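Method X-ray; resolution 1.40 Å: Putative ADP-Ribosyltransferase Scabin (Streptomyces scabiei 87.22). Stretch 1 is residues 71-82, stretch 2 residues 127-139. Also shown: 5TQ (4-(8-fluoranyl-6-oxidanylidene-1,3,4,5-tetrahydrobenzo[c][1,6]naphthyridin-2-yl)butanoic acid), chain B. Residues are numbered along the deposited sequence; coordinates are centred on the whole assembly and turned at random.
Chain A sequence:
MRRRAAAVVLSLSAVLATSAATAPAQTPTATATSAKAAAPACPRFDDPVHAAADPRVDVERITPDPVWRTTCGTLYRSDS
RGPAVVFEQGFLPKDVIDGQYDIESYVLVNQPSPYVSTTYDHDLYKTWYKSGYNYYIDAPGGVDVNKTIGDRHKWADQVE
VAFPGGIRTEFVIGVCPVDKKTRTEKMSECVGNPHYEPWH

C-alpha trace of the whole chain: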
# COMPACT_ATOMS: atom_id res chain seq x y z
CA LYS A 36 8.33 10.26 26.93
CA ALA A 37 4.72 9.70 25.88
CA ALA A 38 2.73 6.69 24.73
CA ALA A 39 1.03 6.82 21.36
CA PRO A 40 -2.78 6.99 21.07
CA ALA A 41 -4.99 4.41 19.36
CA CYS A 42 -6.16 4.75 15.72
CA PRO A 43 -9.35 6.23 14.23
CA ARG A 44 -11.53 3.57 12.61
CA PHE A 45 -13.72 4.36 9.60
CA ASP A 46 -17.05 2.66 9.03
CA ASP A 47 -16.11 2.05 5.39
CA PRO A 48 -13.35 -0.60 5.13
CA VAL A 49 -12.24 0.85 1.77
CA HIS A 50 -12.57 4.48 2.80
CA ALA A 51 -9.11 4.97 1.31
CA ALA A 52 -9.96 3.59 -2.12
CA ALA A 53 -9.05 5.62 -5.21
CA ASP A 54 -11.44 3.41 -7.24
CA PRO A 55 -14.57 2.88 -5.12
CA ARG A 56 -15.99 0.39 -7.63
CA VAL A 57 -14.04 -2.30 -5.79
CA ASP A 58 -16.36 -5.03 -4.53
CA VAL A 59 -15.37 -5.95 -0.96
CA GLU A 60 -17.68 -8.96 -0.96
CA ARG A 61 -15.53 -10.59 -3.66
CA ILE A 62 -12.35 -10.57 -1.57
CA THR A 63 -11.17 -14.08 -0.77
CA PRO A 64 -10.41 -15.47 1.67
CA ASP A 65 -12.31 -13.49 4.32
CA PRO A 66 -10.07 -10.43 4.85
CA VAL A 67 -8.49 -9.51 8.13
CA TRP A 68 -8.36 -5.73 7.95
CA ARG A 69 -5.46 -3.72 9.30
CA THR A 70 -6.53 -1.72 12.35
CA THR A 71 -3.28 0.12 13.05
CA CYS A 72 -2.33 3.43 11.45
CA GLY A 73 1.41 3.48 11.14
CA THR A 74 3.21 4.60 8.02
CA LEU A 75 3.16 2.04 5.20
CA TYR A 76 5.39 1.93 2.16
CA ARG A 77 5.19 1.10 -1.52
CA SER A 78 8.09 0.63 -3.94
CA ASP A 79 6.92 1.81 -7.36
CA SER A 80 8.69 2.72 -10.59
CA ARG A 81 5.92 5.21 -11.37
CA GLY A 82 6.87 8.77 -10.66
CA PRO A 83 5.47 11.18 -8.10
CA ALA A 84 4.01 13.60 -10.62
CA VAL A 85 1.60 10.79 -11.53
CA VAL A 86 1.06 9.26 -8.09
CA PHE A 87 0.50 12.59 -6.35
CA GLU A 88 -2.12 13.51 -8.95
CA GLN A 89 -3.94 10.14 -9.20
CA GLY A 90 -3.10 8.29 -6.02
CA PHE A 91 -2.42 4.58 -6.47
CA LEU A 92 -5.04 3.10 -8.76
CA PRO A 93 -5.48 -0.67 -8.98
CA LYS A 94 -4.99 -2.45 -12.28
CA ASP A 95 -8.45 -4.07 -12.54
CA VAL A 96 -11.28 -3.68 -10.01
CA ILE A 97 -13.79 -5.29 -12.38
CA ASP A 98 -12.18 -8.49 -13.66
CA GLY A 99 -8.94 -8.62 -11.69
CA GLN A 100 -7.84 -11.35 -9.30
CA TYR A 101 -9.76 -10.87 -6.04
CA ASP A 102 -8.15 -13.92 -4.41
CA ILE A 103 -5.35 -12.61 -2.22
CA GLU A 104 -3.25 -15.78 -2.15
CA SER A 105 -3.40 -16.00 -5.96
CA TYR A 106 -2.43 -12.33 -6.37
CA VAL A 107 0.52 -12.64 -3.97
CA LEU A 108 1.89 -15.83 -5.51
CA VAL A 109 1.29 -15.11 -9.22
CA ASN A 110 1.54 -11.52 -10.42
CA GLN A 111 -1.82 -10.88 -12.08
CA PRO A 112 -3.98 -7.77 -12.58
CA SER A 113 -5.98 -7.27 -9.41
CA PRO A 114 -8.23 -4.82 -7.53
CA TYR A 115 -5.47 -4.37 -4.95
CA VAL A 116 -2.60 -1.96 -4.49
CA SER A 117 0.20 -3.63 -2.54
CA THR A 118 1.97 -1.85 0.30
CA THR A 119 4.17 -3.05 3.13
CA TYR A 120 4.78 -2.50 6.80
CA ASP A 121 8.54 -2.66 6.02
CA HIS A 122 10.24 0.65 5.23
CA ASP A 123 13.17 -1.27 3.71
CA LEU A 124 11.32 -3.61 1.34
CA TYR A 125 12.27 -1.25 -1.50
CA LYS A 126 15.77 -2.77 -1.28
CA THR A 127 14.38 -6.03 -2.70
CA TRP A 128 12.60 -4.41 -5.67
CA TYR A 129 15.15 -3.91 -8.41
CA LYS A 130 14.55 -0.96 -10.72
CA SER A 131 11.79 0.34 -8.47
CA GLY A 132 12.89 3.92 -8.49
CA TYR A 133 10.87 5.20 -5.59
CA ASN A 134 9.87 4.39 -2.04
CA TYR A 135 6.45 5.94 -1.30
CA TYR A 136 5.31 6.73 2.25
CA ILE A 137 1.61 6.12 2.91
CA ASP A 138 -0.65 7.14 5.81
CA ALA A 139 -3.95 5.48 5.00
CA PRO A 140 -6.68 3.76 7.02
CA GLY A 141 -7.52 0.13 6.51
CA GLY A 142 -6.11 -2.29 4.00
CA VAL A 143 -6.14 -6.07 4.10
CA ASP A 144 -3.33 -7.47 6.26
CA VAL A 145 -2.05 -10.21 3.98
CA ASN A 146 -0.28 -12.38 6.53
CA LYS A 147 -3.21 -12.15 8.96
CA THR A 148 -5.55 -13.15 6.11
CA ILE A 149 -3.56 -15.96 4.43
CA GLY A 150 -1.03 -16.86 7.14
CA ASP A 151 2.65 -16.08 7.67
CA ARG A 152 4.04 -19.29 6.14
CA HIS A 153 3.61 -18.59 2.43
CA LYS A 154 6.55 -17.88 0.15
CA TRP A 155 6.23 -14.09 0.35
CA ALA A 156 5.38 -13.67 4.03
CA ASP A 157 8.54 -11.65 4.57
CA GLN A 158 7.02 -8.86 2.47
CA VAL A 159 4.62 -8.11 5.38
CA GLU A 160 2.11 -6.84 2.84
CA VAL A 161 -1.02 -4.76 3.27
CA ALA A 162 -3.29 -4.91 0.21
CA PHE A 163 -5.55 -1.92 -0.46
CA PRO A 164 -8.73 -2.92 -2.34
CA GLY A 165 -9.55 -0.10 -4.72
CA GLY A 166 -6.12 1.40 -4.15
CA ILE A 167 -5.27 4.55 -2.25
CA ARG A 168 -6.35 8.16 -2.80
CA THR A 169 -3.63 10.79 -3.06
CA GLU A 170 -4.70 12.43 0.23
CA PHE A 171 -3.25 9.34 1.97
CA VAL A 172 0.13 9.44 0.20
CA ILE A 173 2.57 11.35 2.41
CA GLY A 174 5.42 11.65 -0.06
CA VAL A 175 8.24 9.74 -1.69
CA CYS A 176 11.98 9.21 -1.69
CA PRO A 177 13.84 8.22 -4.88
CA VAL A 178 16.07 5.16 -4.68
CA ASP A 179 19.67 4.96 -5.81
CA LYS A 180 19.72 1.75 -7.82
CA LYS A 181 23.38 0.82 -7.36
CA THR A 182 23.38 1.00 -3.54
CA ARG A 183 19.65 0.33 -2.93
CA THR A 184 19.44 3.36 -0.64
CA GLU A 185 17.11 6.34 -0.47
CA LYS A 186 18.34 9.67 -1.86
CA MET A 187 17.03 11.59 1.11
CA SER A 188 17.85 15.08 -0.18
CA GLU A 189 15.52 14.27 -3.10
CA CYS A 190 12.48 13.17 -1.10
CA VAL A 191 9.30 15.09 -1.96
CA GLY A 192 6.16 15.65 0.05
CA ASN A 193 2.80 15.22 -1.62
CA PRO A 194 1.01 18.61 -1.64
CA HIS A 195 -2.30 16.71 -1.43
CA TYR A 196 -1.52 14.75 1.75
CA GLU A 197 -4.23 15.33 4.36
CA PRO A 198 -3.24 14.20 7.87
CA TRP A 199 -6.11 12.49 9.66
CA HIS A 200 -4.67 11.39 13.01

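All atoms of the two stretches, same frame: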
# COMPACT_ATOMS: atom_id res chain seq x y z
N THR A 71 -4.27 -0.86 12.66
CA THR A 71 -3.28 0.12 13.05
C THR A 71 -3.21 1.22 12.00
O THR A 71 -3.84 1.16 10.94
CB THR A 71 -1.93 -0.55 13.25
OG1 THR A 71 -1.54 -1.20 12.03
CG2 THR A 71 -1.99 -1.58 14.36
N CYS A 72 -2.37 2.22 12.26
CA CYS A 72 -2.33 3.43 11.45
C CYS A 72 -0.92 3.97 11.39
O CYS A 72 -0.70 5.18 11.31
CB CYS A 72 -3.29 4.50 11.99
SG CYS A 72 -3.05 4.96 13.69
N GLY A 73 0.05 3.07 11.37
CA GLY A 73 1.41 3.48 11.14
C GLY A 73 1.67 3.70 9.66
O GLY A 73 0.89 3.31 8.80
N THR A 74 2.78 4.37 9.39
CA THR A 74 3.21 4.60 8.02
C THR A 74 3.44 3.26 7.33
O THR A 74 4.02 2.34 7.91
CB THR A 74 4.50 5.39 8.01
OG1 THR A 74 4.33 6.60 8.75
CG2 THR A 74 4.93 5.75 6.58
N LEU A 75 2.93 3.16 6.10
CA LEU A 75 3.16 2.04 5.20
C LEU A 75 3.99 2.55 4.03
O LEU A 75 4.16 3.75 3.84
CB LEU A 75 1.84 1.44 4.72
CG LEU A 75 0.90 0.89 5.80
CD1 LEU A 75 -0.42 0.47 5.18
CD2 LEU A 75 1.51 -0.25 6.57
N TYR A 76 4.47 1.60 3.23
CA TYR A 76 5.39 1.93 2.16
C TYR A 76 5.01 1.18 0.89
O TYR A 76 4.40 0.12 0.94
CB TYR A 76 6.87 1.62 2.54
CG TYR A 76 7.18 2.16 3.90
CD1 TYR A 76 6.90 1.41 5.04
CD2 TYR A 76 7.67 3.43 4.06
CE1 TYR A 76 7.11 1.95 6.31
CE2 TYR A 76 7.89 3.97 5.33
CZ TYR A 76 7.63 3.19 6.40
OH TYR A 76 7.82 3.74 7.65
N ARG A 77 5.35 1.77 -0.24
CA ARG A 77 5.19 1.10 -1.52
C ARG A 77 6.35 1.48 -2.42
O ARG A 77 6.54 2.67 -2.71
CB ARG A 77 3.86 1.48 -2.18
CG ARG A 77 3.74 0.85 -3.56
CD ARG A 77 2.36 1.09 -4.19
NE ARG A 77 2.41 0.75 -5.62
CZ ARG A 77 2.28 -0.46 -6.13
NH1 ARG A 77 2.38 -0.63 -7.44
NH2 ARG A 77 2.01 -1.51 -5.37
N SER A 78 7.10 0.47 -2.89
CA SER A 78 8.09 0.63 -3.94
C SER A 78 7.34 0.68 -5.27
O SER A 78 6.49 -0.17 -5.52
CB SER A 78 9.03 -0.59 -3.88
OG SER A 78 9.98 -0.51 -4.92
N ASP A 79 7.58 1.70 -6.07
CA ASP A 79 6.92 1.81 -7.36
C ASP A 79 7.85 2.53 -8.32
O ASP A 79 8.49 3.52 -7.96
CB ASP A 79 5.58 2.56 -7.19
CG ASP A 79 4.57 2.25 -8.27
OD1 ASP A 79 4.97 2.15 -9.46
OD2 ASP A 79 3.37 2.12 -7.93
N SER A 80 7.92 2.03 -9.56
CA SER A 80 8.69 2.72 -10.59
C SER A 80 7.97 3.96 -11.12
O SER A 80 8.61 4.81 -11.75
CB SER A 80 8.98 1.78 -11.75
OG SER A 80 7.77 1.21 -12.23
N ARG A 81 6.67 4.07 -10.87
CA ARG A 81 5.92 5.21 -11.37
C ARG A 81 6.25 6.44 -10.57
O ARG A 81 6.43 6.37 -9.36
CB ARG A 81 4.44 4.90 -11.31
CG ARG A 81 4.09 3.82 -12.34
CD ARG A 81 2.67 3.40 -12.19
NE ARG A 81 1.80 4.39 -12.80
CZ ARG A 81 0.64 4.78 -12.29
NH1 ARG A 81 0.20 4.27 -11.14
NH2 ARG A 81 -0.08 5.69 -12.93
N GLY A 82 6.32 7.58 -11.24
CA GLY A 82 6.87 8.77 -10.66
C GLY A 82 5.86 9.58 -9.89
O GLY A 82 4.64 9.47 -10.08
N THR A 127 14.54 -4.77 -1.99
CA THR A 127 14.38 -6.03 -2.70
C THR A 127 13.80 -5.84 -4.09
O THR A 127 13.80 -6.81 -4.85
CB THR A 127 13.46 -6.99 -1.94
OG1 THR A 127 12.09 -6.57 -2.00
CG2 THR A 127 13.89 -7.16 -0.51
N TRP A 128 13.27 -4.66 -4.40
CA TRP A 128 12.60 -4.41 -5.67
C TRP A 128 13.59 -3.72 -6.59
O TRP A 128 13.85 -2.52 -6.45
CB TRP A 128 11.37 -3.55 -5.45
CG TRP A 128 10.26 -4.26 -4.77
CD1 TRP A 128 9.84 -4.11 -3.48
CD2 TRP A 128 9.41 -5.24 -5.35
NE1 TRP A 128 8.78 -4.95 -3.22
CE2 TRP A 128 8.49 -5.65 -4.36
CE3 TRP A 128 9.32 -5.82 -6.62
CZ2 TRP A 128 7.52 -6.61 -4.60
CZ3 TRP A 128 8.35 -6.77 -6.85
CH2 TRP A 128 7.46 -7.14 -5.86
N TYR A 129 14.15 -4.47 -7.52
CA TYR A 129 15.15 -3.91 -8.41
C TYR A 129 14.48 -3.07 -9.49
O TYR A 129 13.37 -3.37 -9.95
CB TYR A 129 16.02 -5.04 -8.97
CG TYR A 129 16.75 -5.75 -7.85
CD1 TYR A 129 17.94 -5.24 -7.34
CD2 TYR A 129 16.23 -6.90 -7.27
CE1 TYR A 129 18.60 -5.87 -6.31
CE2 TYR A 129 16.89 -7.54 -6.24
CZ TYR A 129 18.08 -7.02 -5.76
OH TYR A 129 18.74 -7.65 -4.73
N LYS A 130 15.13 -1.96 -9.84
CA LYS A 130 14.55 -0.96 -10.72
C LYS A 130 13.29 -0.32 -10.13
O LYS A 130 12.49 0.25 -10.86
N SER A 131 12.99 -0.40 -8.87
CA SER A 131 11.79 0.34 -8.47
C SER A 131 12.46 1.62 -8.03
O SER A 131 13.21 1.62 -7.13
CB SER A 131 10.96 -0.30 -7.35
OG SER A 131 9.58 0.08 -7.37
N GLY A 132 12.24 2.68 -8.72
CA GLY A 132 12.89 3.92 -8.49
C GLY A 132 12.46 4.75 -7.32
O GLY A 132 13.15 5.66 -7.04
N TYR A 133 11.34 4.42 -6.69
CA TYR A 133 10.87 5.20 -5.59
C TYR A 133 10.32 4.38 -4.44
O TYR A 133 9.77 3.36 -4.62
CB TYR A 133 9.72 6.07 -6.12
CG TYR A 133 10.09 7.00 -7.25
CD1 TYR A 133 10.63 8.21 -7.02
CD2 TYR A 133 9.90 6.64 -8.55
CE1 TYR A 133 11.00 9.04 -8.04
CE2 TYR A 133 10.27 7.46 -9.56
CZ TYR A 133 10.80 8.66 -9.29
OH TYR A 133 11.16 9.49 -10.29
N ASN A 134 10.49 4.93 -3.25
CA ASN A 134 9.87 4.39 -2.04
C ASN A 134 8.83 5.41 -1.58
O ASN A 134 9.18 6.49 -1.09
CB ASN A 134 10.95 4.15 -0.97
CG ASN A 134 10.48 3.25 0.14
OD1 ASN A 134 9.68 2.31 -0.07
ND2 ASN A 134 10.97 3.52 1.37
N TYR A 135 7.55 5.09 -1.74
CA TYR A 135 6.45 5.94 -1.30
C TYR A 135 6.06 5.65 0.14
O TYR A 135 6.13 4.51 0.61
CB TYR A 135 5.23 5.74 -2.20
CG TYR A 135 5.41 6.34 -3.58
CD1 TYR A 135 5.96 5.61 -4.62
CD2 TYR A 135 5.01 7.62 -3.85
CE1 TYR A 135 6.12 6.16 -5.89
CE2 TYR A 135 5.17 8.20 -5.07
CZ TYR A 135 5.72 7.46 -6.11
OH TYR A 135 5.85 8.09 -7.32
N TYR A 136 5.70 6.73 0.84
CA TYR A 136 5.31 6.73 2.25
C TYR A 136 3.82 7.03 2.30
O TYR A 136 3.36 7.98 1.67
CB TYR A 136 6.08 7.84 2.99
CG TYR A 136 7.56 7.61 3.16
CD1 TYR A 136 8.39 7.34 2.06
CD2 TYR A 136 8.15 7.60 4.39
CE1 TYR A 136 9.72 7.13 2.21
CE2 TYR A 136 9.50 7.35 4.55
CZ TYR A 136 10.28 7.09 3.44
OH TYR A 136 11.61 6.88 3.63
N ILE A 137 3.07 6.16 2.98
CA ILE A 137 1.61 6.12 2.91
C ILE A 137 1.04 6.19 4.32
O ILE A 137 1.54 5.50 5.23
CB ILE A 137 1.15 4.83 2.20
CG1 ILE A 137 1.58 4.91 0.74
CG2 ILE A 137 -0.36 4.61 2.31
CD1 ILE A 137 1.59 3.57 0.04
N ASP A 138 0.02 7.03 4.51
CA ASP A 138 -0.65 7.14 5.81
C ASP A 138 -2.13 7.01 5.50
O ASP A 138 -2.82 7.99 5.22
CB ASP A 138 -0.29 8.44 6.50
CG ASP A 138 -1.07 8.68 7.79
OD1 ASP A 138 -1.54 7.70 8.41
OD2 ASP A 138 -1.19 9.85 8.20
N ALA A 139 -2.62 5.77 5.48
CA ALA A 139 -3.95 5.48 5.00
C ALA A 139 -4.64 4.53 5.97
O ALA A 139 -3.99 3.63 6.52
CB ALA A 139 -3.91 4.78 3.63
N12 5TQ B . 4.59 -5.01 -7.54
C13 5TQ B . 5.14 -3.82 -7.81
C15 5TQ B . 4.21 -5.93 -8.65
C17 5TQ B . 2.28 -4.98 -9.99
C01 5TQ B . 4.96 -4.51 -1.42
C02 5TQ B . 4.45 -5.76 -1.08
C03 5TQ B . 4.06 -6.66 -2.07
C04 5TQ B . 4.15 -6.30 -3.40
C05 5TQ B . 4.69 -5.05 -3.78
C06 5TQ B . 5.08 -4.16 -2.77
C07 5TQ B . 5.65 -2.87 -3.14
C08 5TQ B . 4.81 -4.66 -5.16
C09 5TQ B . 5.36 -3.37 -5.43
N10 5TQ B . 5.74 -2.53 -4.44
C11 5TQ B . 4.46 -5.45 -6.27
C14 5TQ B . 5.49 -2.97 -6.82
C16 5TQ B . 3.76 -5.29 -9.95
C18 5TQ B . 1.98 -3.63 -9.37
O19 5TQ B . 6.02 -2.05 -2.25
F20 5TQ B . 4.36 -6.09 0.20
O21 5TQ B . 1.19 -2.85 -9.96
O22 5TQ B . 2.51 -3.32 -8.29
O HOH W 1 -1.37 4.81 8.09

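Two antiparallel strands, running through Leu 75 to Ser 78 and Tyr 133 to Tyr 136, form the centre of this contact, and Tyr 135, Ile 137 and Ser 78 cover the most surface in it. Tyr 135 pairs with Arg 77 through two backbone hydrogen bonds: Arg 77 N to Tyr 135 O is 3.0 Å, and Tyr 135 N to Arg 77 O is 2.8 Å. Tyr 135 OH donates to Arg 81 O at 2.7 Å, so the side chain ties the sheet to the loop at Arg 81.

Ile 137 pairs in the same way with Leu 75. Leu 75 N to Ile 137 O is 2.9 Å, and Ile 137 N to Leu 75 O is 2.8 Å. Its side chain lies on the same face as those of Leu 75 and Arg 77; Ile 137 CD1 packs 3.8 Å from Arg 77 CB.

Ser 78 faces the other way, on the side of Tyr 76 and Tyr 136. Ser 78 CA lies 3.3 Å from Tyr 133 O, a CA-H...O contact. On this face the edge of the Tyr 76 ring meets the face of Tyr 136, with planes at 80°. The backbone of Ser 78 also binds the ligand 5TQ: Ser 78 N donates to 5TQ O19 at 2.8 Å, and Ser 78 O accepts from 5TQ N10 at 2.7 Å.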